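Local coordinates for 3-polyprenyl-4-hydroxybenzoate decarboxylase and related decarboxylases (Pelotomaculum thermopropionicum, PDB 6H6X), which is HmfF, a UbiD-class enzyme that uses prenylated FMN to interconvert 2-furoic acid and 2,5-furandicarboxylic acid by carboxylation and decarboxylation, at residues Val56-Ala61 with Ser293-Leu298; Ala83-Asn88 with Ser215-Gln220; Ile111-Met116 with Asp159-Leu164. The protein carries 8 engineered substitutions. All blocks are in the same frame, centred on the assembly; numbering follows the deposited sequence.

Contact 1. Residues Val56-Ala61 with Ser293-Leu298; sequences VVTGLA and SREHLL. With 4LU (1-deoxy-5-O-phosphono-1-(3,3,4,5-tetramethyl-9,11-dioxo-2,3,8,9,10,11-hexahydro-7H-quinolino[1,8-fg]pteridin-12-ium-7-y l)-D-ribitol), chain I.
The carboxylate of Glu295 is gripped over one face by two successive backbone N-H groups. Gly59 N reaches Glu295 OE1 at 2.8 Å, and Leu60 N reaches Glu295 OE2 at 3.0 Å. Both stand well out of the carboxylate plane. The other flat group, the His296 ring, takes C13 of the prenylated flavin over one face, while its CD2 lies 3.2 Å from the flavin methyl C7M. Glu295 reaches across to segment 56-61 because CG is anti to its backbone N (chi1 179°) and the chain beyond is extended. Its CA makes a C-H contact of 3.3 Å with Ala61 O. A water bridges Glu295 OE1, Ser293 OG and Thr58 OG1, which also bonds to Thr288 O. Ser293 is the N-cap of the helix, its OG accepting from His296 N. His287 NE2 also bonds Glu295 OE2. Without the carboxylate, as with an alanine here, the N-H groups of Gly59 and Leu60 would probably lose their acceptor, and His287 NE2 and the water a partner. The contact ties the turn that follows strand 56-58 to the first turn of helix 294-315. Strand 286-287 pairs alongside that strand, and helices 5-14 and 64-70 pack against Leu60 and Ala61.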
# COMPACT_ATOMS: atom_id res chain seq x y z
N VAL B 56 -26.74 16.65 4.01
CA VAL B 56 -26.28 15.28 4.21
C VAL B 56 -24.83 15.35 4.60
O VAL B 56 -24.08 16.10 3.99
CB VAL B 56 -26.46 14.43 2.98
CG1 VAL B 56 -25.75 13.08 3.12
CG2 VAL B 56 -27.94 14.20 2.73
N VAL B 57 -24.43 14.63 5.65
CA VAL B 57 -23.02 14.59 6.03
C VAL B 57 -22.54 13.12 5.85
O VAL B 57 -23.29 12.16 6.03
CB VAL B 57 -22.78 15.19 7.42
CG1 VAL B 57 -23.33 14.30 8.53
CG2 VAL B 57 -21.34 15.45 7.68
N THR B 58 -21.31 12.97 5.40
CA THR B 58 -20.70 11.64 5.27
C THR B 58 -19.23 11.70 5.70
O THR B 58 -18.63 12.76 5.65
CB THR B 58 -20.90 11.02 3.89
OG1 THR B 58 -20.52 9.63 3.91
CG2 THR B 58 -20.13 11.78 2.84
N GLY B 59 -18.71 10.57 6.19
CA GLY B 59 -17.30 10.44 6.51
C GLY B 59 -16.92 11.18 7.79
O GLY B 59 -15.94 11.91 7.80
N LEU B 60 -17.66 10.95 8.87
CA LEU B 60 -17.42 11.60 10.18
C LEU B 60 -16.10 11.29 10.79
O LEU B 60 -15.50 12.13 11.49
CB LEU B 60 -18.50 11.25 11.21
CG LEU B 60 -19.93 11.64 10.82
CD1 LEU B 60 -20.87 11.27 11.93
CD2 LEU B 60 -20.00 13.12 10.51
N ALA B 61 -15.63 10.08 10.54
CA ALA B 61 -14.30 9.67 10.96
C ALA B 61 -13.83 8.58 10.01
O ALA B 61 -14.54 7.60 9.80
CB ALA B 61 -14.36 9.12 12.39
N SER B 293 -16.60 2.41 2.66
CA SER B 293 -15.73 3.54 2.97
C SER B 293 -14.91 3.24 4.22
O SER B 293 -15.18 2.29 4.96
CB SER B 293 -16.56 4.82 3.23
OG SER B 293 -17.36 4.66 4.38
N ARG B 294 -13.91 4.05 4.47
CA ARG B 294 -13.09 3.98 5.69
C ARG B 294 -13.91 4.11 6.94
O ARG B 294 -13.69 3.40 7.90
CB ARG B 294 -11.96 5.02 5.67
CG ARG B 294 -10.84 4.72 4.66
CD ARG B 294 -10.20 3.40 5.03
NE ARG B 294 -8.88 3.25 4.42
CZ ARG B 294 -8.62 2.58 3.30
NH1 ARG B 294 -9.59 1.94 2.56
NH2 ARG B 294 -7.35 2.50 2.93
N GLU B 295 -14.93 4.97 6.89
CA GLU B 295 -15.85 5.14 7.99
C GLU B 295 -16.60 3.83 8.26
O GLU B 295 -16.74 3.41 9.42
CB GLU B 295 -16.81 6.29 7.68
CG GLU B 295 -17.87 6.62 8.70
CD GLU B 295 -18.87 7.74 8.24
OE1 GLU B 295 -19.19 7.89 7.01
OE2 GLU B 295 -19.37 8.48 9.14
N HIS B 296 -17.12 3.20 7.22
CA HIS B 296 -17.80 1.94 7.37
C HIS B 296 -16.85 0.87 7.92
O HIS B 296 -17.16 0.23 8.90
CB HIS B 296 -18.38 1.48 6.05
CG HIS B 296 -19.16 0.21 6.12
ND1 HIS B 296 -19.42 -0.55 5.00
CD2 HIS B 296 -19.69 -0.46 7.16
CE1 HIS B 296 -20.15 -1.60 5.34
NE2 HIS B 296 -20.31 -1.58 6.65
N LEU B 297 -15.70 0.72 7.27
CA LEU B 297 -14.73 -0.32 7.65
C LEU B 297 -14.19 -0.13 9.07
O LEU B 297 -14.16 -1.09 9.85
CB LEU B 297 -13.59 -0.37 6.61
CG LEU B 297 -14.00 -0.80 5.19
CD1 LEU B 297 -12.80 -0.96 4.31
CD2 LEU B 297 -14.91 -2.04 5.18
N LEU B 298 -13.86 1.12 9.46
CA LEU B 298 -13.30 1.38 10.81
C LEU B 298 -14.29 1.26 11.95
O LEU B 298 -13.90 0.86 13.08
CB LEU B 298 -12.54 2.71 10.83
CG LEU B 298 -11.26 2.67 10.03
CD1 LEU B 298 -10.60 4.04 9.89
CD2 LEU B 298 -10.31 1.74 10.70
C9 4LU I . -22.73 -2.32 10.63
C8 4LU I . -22.35 -1.05 10.12
C7 4LU I . -22.83 -0.55 8.90
C10 4LU I . -25.08 -5.16 9.86
C6 4LU I . -23.59 -1.51 8.00
N3 4LU I . -27.54 -6.21 9.07
C2 4LU I . -26.90 -6.71 10.18
C13 4LU I . -23.79 -0.02 5.73
C5 4LU I . -24.23 -1.16 6.63
C1 4LU I . -25.03 -3.48 6.49
O2 4LU I . -27.44 -7.65 10.85
N1 4LU I . -25.70 -6.19 10.57
C4 4LU I . -27.02 -5.21 8.31
O4 4LU I . -27.65 -4.77 7.32
C4A 4LU I . -25.69 -4.62 8.70
N5 4LU I . -25.08 -3.54 7.99
C3 4LU I . -25.02 -2.23 5.98
C12 4LU I . -25.51 -0.44 7.14
C5A 4LU I . -24.09 -2.74 8.63
C7M 4LU I . -22.39 0.82 8.39
C8M 4LU I . -21.45 -0.25 11.02
C9A 4LU I . -23.56 -3.23 9.93
N10 4LU I . -23.85 -4.60 10.30
C1' 4LU I . -23.22 -5.23 11.46
C2' 4LU I . -23.91 -5.05 12.83
O2' 4LU I . -24.36 -3.71 13.07
C3' 4LU I . -22.90 -5.39 13.91
O3' 4LU I . -22.29 -6.65 13.60
C4' 4LU I . -23.51 -5.37 15.31
O4' 4LU I . -22.54 -5.25 16.39
C5' 4LU I . -24.37 -6.57 15.66
O5' 4LU I . -24.77 -6.23 17.00
P 4LU I . -25.35 -7.31 18.07
O2P 4LU I . -25.86 -6.52 19.28
O3P 4LU I . -26.55 -8.00 17.35
O1P 4LU I . -24.15 -8.20 18.40
O HOH W 1 -19.13 7.23 4.38

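Contact 2. Residues Ala83-Asn88 with Ser215-Gln220; sequences AAAVEN and SALLPQ
Two helices meet here near their C-terminal ends, helix 75-87 and helix 210-217, in a close alanine-to-alanine packing. Ala85 and Ala216 face each other, and both CA-CB bonds point toward the opposite segment. Their methyls touch, with Ala85 CB 3.8 Å from Ala216 CB. Such small side chains let the backbones come near, and the two CA atoms, of Ala85 and Ala216, are 5.3 Å apart. Leu217 adds the third apolar group. One of its two methyls does the touching, with Leu217 CD2 3.6 Å from Ala85 CB. Its CG lies anti to the carbonyl carbon (chi1 -68°), which carries the branch in beside the alanine. The Ala85 methyl rests against both, the Ala216 methyl and the Leu217 branch. Ala216 in turn meets the chain where the first helix ends, with its CB 3.7 Å from Asn88 O. The interface is thus built from methyl groups and one backbone carbonyl, and it is apolar packing without polar links between the segments. Both helices stop here. Asn88 N still bonds to Ala84 O at 2.8 Å, but Asn88 itself leaves helical geometry. Leu218 is the first residue to do so after the second helix. Val90, in the chain that follows helix 75-87, also touches Ala216. Ser215 OG accepts from Leu222 N, which fastens the end of helix 210-217 to the chain leading into strand 223-226. That helix starts at Glu210, a ligand of the manganese and potassium ions, whose side chain is about 9 Å from that of Leu217. The contact thus joins helix 75-87, of the N-terminal family region, to the far end of a helix that carries a metal ligand.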
# COMPACT_ATOMS: atom_id res chain seq x y z
N ALA B 83 -12.10 -1.66 25.11
CA ALA B 83 -12.34 -2.91 25.89
C ALA B 83 -12.77 -2.65 27.37
O ALA B 83 -13.62 -3.35 27.94
CB ALA B 83 -11.09 -3.79 25.85
N ALA B 84 -12.18 -1.61 27.95
CA ALA B 84 -12.59 -1.10 29.28
C ALA B 84 -14.06 -0.65 29.30
O ALA B 84 -14.81 -0.96 30.26
CB ALA B 84 -11.69 0.07 29.72
N ALA B 85 -14.49 0.09 28.25
CA ALA B 85 -15.92 0.46 28.15
C ALA B 85 -16.83 -0.74 28.01
O ALA B 85 -17.94 -0.76 28.59
CB ALA B 85 -16.15 1.43 27.02
N VAL B 86 -16.41 -1.77 27.26
CA VAL B 86 -17.22 -2.99 27.13
C VAL B 86 -17.29 -3.74 28.45
O VAL B 86 -18.35 -4.26 28.81
CB VAL B 86 -16.70 -3.93 26.03
CG1 VAL B 86 -17.50 -5.24 26.00
CG2 VAL B 86 -16.81 -3.23 24.66
N GLU B 87 -16.17 -3.80 29.17
CA GLU B 87 -16.12 -4.51 30.47
C GLU B 87 -16.91 -3.74 31.54
O GLU B 87 -17.62 -4.37 32.33
CB GLU B 87 -14.65 -4.79 30.90
CG GLU B 87 -14.36 -5.17 32.37
CD GLU B 87 -14.96 -6.48 32.89
OE1 GLU B 87 -15.79 -7.11 32.19
OE2 GLU B 87 -14.61 -6.88 34.02
N ASN B 88 -16.82 -2.40 31.53
CA ASN B 88 -17.46 -1.56 32.55
C ASN B 88 -18.46 -0.55 32.00
O ASN B 88 -18.19 0.64 31.96
CB ASN B 88 -16.37 -0.84 33.37
CG ASN B 88 -15.49 -1.81 34.14
OD1 ASN B 88 -14.35 -2.05 33.74
ND2 ASN B 88 -16.02 -2.43 35.20
N SER B 215 -22.04 5.41 26.80
CA SER B 215 -21.93 6.23 28.01
C SER B 215 -20.53 6.20 28.62
O SER B 215 -19.97 7.24 28.88
CB SER B 215 -22.94 5.74 29.05
OG SER B 215 -23.92 6.68 29.28
N ALA B 216 -19.97 5.02 28.81
CA ALA B 216 -18.57 4.90 29.28
C ALA B 216 -17.51 5.54 28.39
O ALA B 216 -16.44 5.89 28.88
CB ALA B 216 -18.20 3.44 29.51
N LEU B 217 -17.75 5.62 27.08
CA LEU B 217 -16.74 6.18 26.18
C LEU B 217 -16.79 7.69 26.16
O LEU B 217 -15.82 8.36 25.80
CB LEU B 217 -16.93 5.66 24.75
CG LEU B 217 -16.68 4.19 24.41
CD1 LEU B 217 -17.07 3.87 23.00
CD2 LEU B 217 -15.22 3.90 24.61
N LEU B 218 -17.96 8.24 26.49
CA LEU B 218 -18.14 9.67 26.39
C LEU B 218 -17.67 10.34 27.70
O LEU B 218 -17.59 9.67 28.74
CB LEU B 218 -19.59 9.99 26.10
CG LEU B 218 -20.11 9.59 24.74
CD1 LEU B 218 -21.63 9.59 24.75
CD2 LEU B 218 -19.60 10.53 23.68
N PRO B 219 -17.40 11.66 27.66
CA PRO B 219 -17.03 12.40 28.86
C PRO B 219 -18.12 12.43 29.95
O PRO B 219 -17.79 12.39 31.11
CB PRO B 219 -16.74 13.81 28.33
CG PRO B 219 -16.47 13.63 26.88
CD PRO B 219 -17.42 12.56 26.49
N GLN B 220 -19.41 12.53 29.56
CA GLN B 220 -20.55 12.46 30.48
C GLN B 220 -21.53 11.34 30.02
O GLN B 220 -21.59 11.05 28.84
CB GLN B 220 -21.34 13.79 30.47
CG GLN B 220 -20.54 15.08 30.30
CD GLN B 220 -19.73 15.50 31.52
OE1 GLN B 220 -18.90 16.42 31.43
NE2 GLN B 220 -20.00 14.89 32.69

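Contact 3. Residues Ile111-Met116 with Asp159-Leu164; sequences IDLLKM and DRLGIL. With 4LU (1-deoxy-5-O-phosphono-1-(3,3,4,5-tetramethyl-9,11-dioxo-2,3,8,9,10,11-hexahydro-7H-quinolino[1,8-fg]pteridin-12-ium-7-y l)-D-ribitol), chain I.
Leu113 lays its CD1 methyl against the CD2 methyl of Leu161, with the two atoms, Leu113 CD1 and Leu161 CD2, 3.7 Å apart. The side chains meet at about a right angle. The site belongs to the antiparallel sheet of the flavin-binding domain, where strand 160-163 forms a beta-hairpin with strand 146-157 and pairs on its other side with strand 264-280. The short helix 113-116 packs against this sheet. Leu113 and Leu161 both carry CG anti to the carbonyl carbon (chi1 -69° and -59°). One branch of each leucine reaches across to the other. Val278 of strand 264-280 also touches Leu113.

At the hairpin turn the backbone of Ile111 approaches Asp159. Ile111 O is 4.0 Å from Asp159 CB, a van der Waals contact. Leu113 is also tied to the turn by a backbone hydrogen bond with Pro158. Asp112 is the N-cap of the helix. Its OD1 accepts weakly from Lys115 N, and its OD2 makes a long salt bridge of 3.6 Å with Lys115 NZ. Met116 N bonds to Asp112 O at 3.1 Å.

Strand 160-163 runs from this packed end to the cofactor. Leu164, just beyond the strand, is part of the prenylated FMN site, and its CD2 touches the flavin O4 at 3.4 Å. His151 ND1 is hydrogen-bonded to Leu164 O. The same carbonyl accepts the pyrimidine N-H of the flavin, with N3 of the cofactor 3.0 Å from Leu164 O and an angle of 149° at the hydrogen.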
# COMPACT_ATOMS: atom_id res chain seq x y z
N ILE B 111 -46.92 10.09 7.10
CA ILE B 111 -45.47 9.98 7.17
C ILE B 111 -44.99 9.54 5.81
O ILE B 111 -45.40 8.47 5.34
CB ILE B 111 -45.03 8.92 8.19
CG1 ILE B 111 -45.39 9.35 9.62
CG2 ILE B 111 -43.53 8.66 8.08
CD1 ILE B 111 -45.38 8.21 10.62
N ASP B 112 -44.10 10.33 5.22
CA ASP B 112 -43.43 9.96 3.97
C ASP B 112 -41.92 10.18 4.10
O ASP B 112 -41.43 11.34 4.00
CB ASP B 112 -44.02 10.76 2.78
CG ASP B 112 -43.61 10.18 1.40
OD1 ASP B 112 -42.50 9.62 1.23
OD2 ASP B 112 -44.42 10.30 0.46
N LEU B 113 -41.18 9.07 4.29
CA LEU B 113 -39.74 9.16 4.62
C LEU B 113 -38.93 9.81 3.51
O LEU B 113 -38.17 10.77 3.76
CB LEU B 113 -39.15 7.80 4.98
CG LEU B 113 -39.60 7.16 6.29
CD1 LEU B 113 -38.92 5.81 6.41
CD2 LEU B 113 -39.27 8.01 7.52
N LEU B 114 -39.12 9.33 2.27
CA LEU B 114 -38.45 9.94 1.12
C LEU B 114 -38.77 11.39 0.84
O LEU B 114 -37.92 12.09 0.27
CB LEU B 114 -38.66 9.14 -0.18
CG LEU B 114 -37.56 8.16 -0.61
CD1 LEU B 114 -37.75 7.78 -2.09
CD2 LEU B 114 -36.14 8.70 -0.40
N LYS B 115 -39.96 11.86 1.21
CA LYS B 115 -40.27 13.29 1.10
C LYS B 115 -39.52 14.10 2.15
O LYS B 115 -39.06 15.20 1.85
CB LYS B 115 -41.77 13.59 1.20
CG LYS B 115 -42.58 13.35 -0.08
CD LYS B 115 -43.50 14.53 -0.44
CE LYS B 115 -44.63 14.75 0.56
NZ LYS B 115 -45.68 13.69 0.55
N MET B 116 -39.40 13.59 3.38
CA MET B 116 -38.75 14.36 4.46
C MET B 116 -37.24 14.35 4.39
O MET B 116 -36.58 15.35 4.73
CB MET B 116 -39.13 13.79 5.81
CG MET B 116 -40.60 13.84 6.15
SD MET B 116 -40.90 12.90 7.65
CE MET B 116 -39.81 13.78 8.74
N ASP B 159 -43.87 4.82 4.59
CA ASP B 159 -43.79 4.46 5.99
C ASP B 159 -43.37 3.00 6.17
O ASP B 159 -43.73 2.35 7.15
CB ASP B 159 -45.18 4.70 6.65
CG ASP B 159 -46.27 3.69 6.17
OD1 ASP B 159 -46.14 3.10 5.07
OD2 ASP B 159 -47.24 3.49 6.93
N ARG B 160 -42.59 2.49 5.22
CA ARG B 160 -42.19 1.10 5.25
C ARG B 160 -40.69 0.96 4.95
O ARG B 160 -40.17 1.64 4.07
CB ARG B 160 -43.02 0.36 4.22
CG ARG B 160 -43.29 -1.08 4.56
CD ARG B 160 -44.32 -1.62 3.58
NE ARG B 160 -44.64 -3.02 3.81
CZ ARG B 160 -45.50 -3.48 4.72
NH1 ARG B 160 -46.17 -2.65 5.53
NH2 ARG B 160 -45.71 -4.79 4.82
N LEU B 161 -40.01 0.05 5.66
CA LEU B 161 -38.61 -0.23 5.42
C LEU B 161 -38.36 -1.71 5.41
O LEU B 161 -38.90 -2.41 6.25
CB LEU B 161 -37.75 0.35 6.56
CG LEU B 161 -37.85 1.84 6.79
CD1 LEU B 161 -37.12 2.12 8.10
CD2 LEU B 161 -37.24 2.60 5.66
N GLY B 162 -37.50 -2.18 4.52
CA GLY B 162 -36.99 -3.57 4.55
C GLY B 162 -35.68 -3.59 5.32
O GLY B 162 -34.86 -2.69 5.23
N ILE B 163 -35.45 -4.65 6.05
CA ILE B 163 -34.32 -4.69 6.96
C ILE B 163 -33.62 -6.03 6.82
O ILE B 163 -34.24 -7.06 6.84
CB ILE B 163 -34.77 -4.39 8.41
CG1 ILE B 163 -33.56 -4.35 9.34
CG2 ILE B 163 -35.77 -5.42 8.90
CD1 ILE B 163 -33.89 -4.11 10.80
N LEU B 164 -32.32 -5.99 6.65
CA LEU B 164 -31.46 -7.15 6.76
C LEU B 164 -31.11 -7.34 8.23
O LEU B 164 -30.50 -6.46 8.82
CB LEU B 164 -30.20 -6.97 5.92
CG LEU B 164 -29.10 -8.00 6.21
CD1 LEU B 164 -29.57 -9.39 5.82
CD2 LEU B 164 -27.80 -7.65 5.51
C9 4LU I . -22.73 -2.32 10.63
C8 4LU I . -22.35 -1.05 10.12
C7 4LU I . -22.83 -0.55 8.90
C10 4LU I . -25.08 -5.16 9.86
C6 4LU I . -23.59 -1.51 8.00
N3 4LU I . -27.54 -6.21 9.07
C2 4LU I . -26.90 -6.71 10.18
C13 4LU I . -23.79 -0.02 5.73
C5 4LU I . -24.23 -1.16 6.63
C1 4LU I . -25.03 -3.48 6.49
O2 4LU I . -27.44 -7.65 10.85
N1 4LU I . -25.70 -6.19 10.57
C4 4LU I . -27.02 -5.21 8.31
O4 4LU I . -27.65 -4.77 7.32
C4A 4LU I . -25.69 -4.62 8.70
N5 4LU I . -25.08 -3.54 7.99
C3 4LU I . -25.02 -2.23 5.98
C12 4LU I . -25.51 -0.44 7.14
C5A 4LU I . -24.09 -2.74 8.63
C7M 4LU I . -22.39 0.82 8.39
C8M 4LU I . -21.45 -0.25 11.02
C9A 4LU I . -23.56 -3.23 9.93
N10 4LU I . -23.85 -4.60 10.30
C1' 4LU I . -23.22 -5.23 11.46
C2' 4LU I . -23.91 -5.05 12.83
O2' 4LU I . -24.36 -3.71 13.07
C3' 4LU I . -22.90 -5.39 13.91
O3' 4LU I . -22.29 -6.65 13.60
C4' 4LU I . -23.51 -5.37 15.31
O4' 4LU I . -22.54 -5.25 16.39
C5' 4LU I . -24.37 -6.57 15.66
O5' 4LU I . -24.77 -6.23 17.00
P 4LU I . -25.35 -7.31 18.07
O2P 4LU I . -25.86 -6.52 19.28
O3P 4LU I . -26.55 -8.00 17.35
O1P 4LU I . -24.15 -8.20 18.40

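The contacts are nested along the chain: contact 3 inside the loop closed by contact 2, and contact 2 inside that of contact 1. Centres lie about 22 Å apart for contact 1 with either other, and about 33 Å apart for contacts 2 and 3. Contacts 1 and 3 both reach the prenylated flavin, through His296 at the start of helix 294-315 and through Leu164 after strand 160-163. They meet different parts of it, the dimethylbenzene end with the prenyl-derived ring, and the pyrimidine. The cofactor is thus met from two separate parts of the fold. Contacts 1 and 2 join the N-terminal region to later parts of the chain, whereas contact 3 stays within the flavin-binding domain.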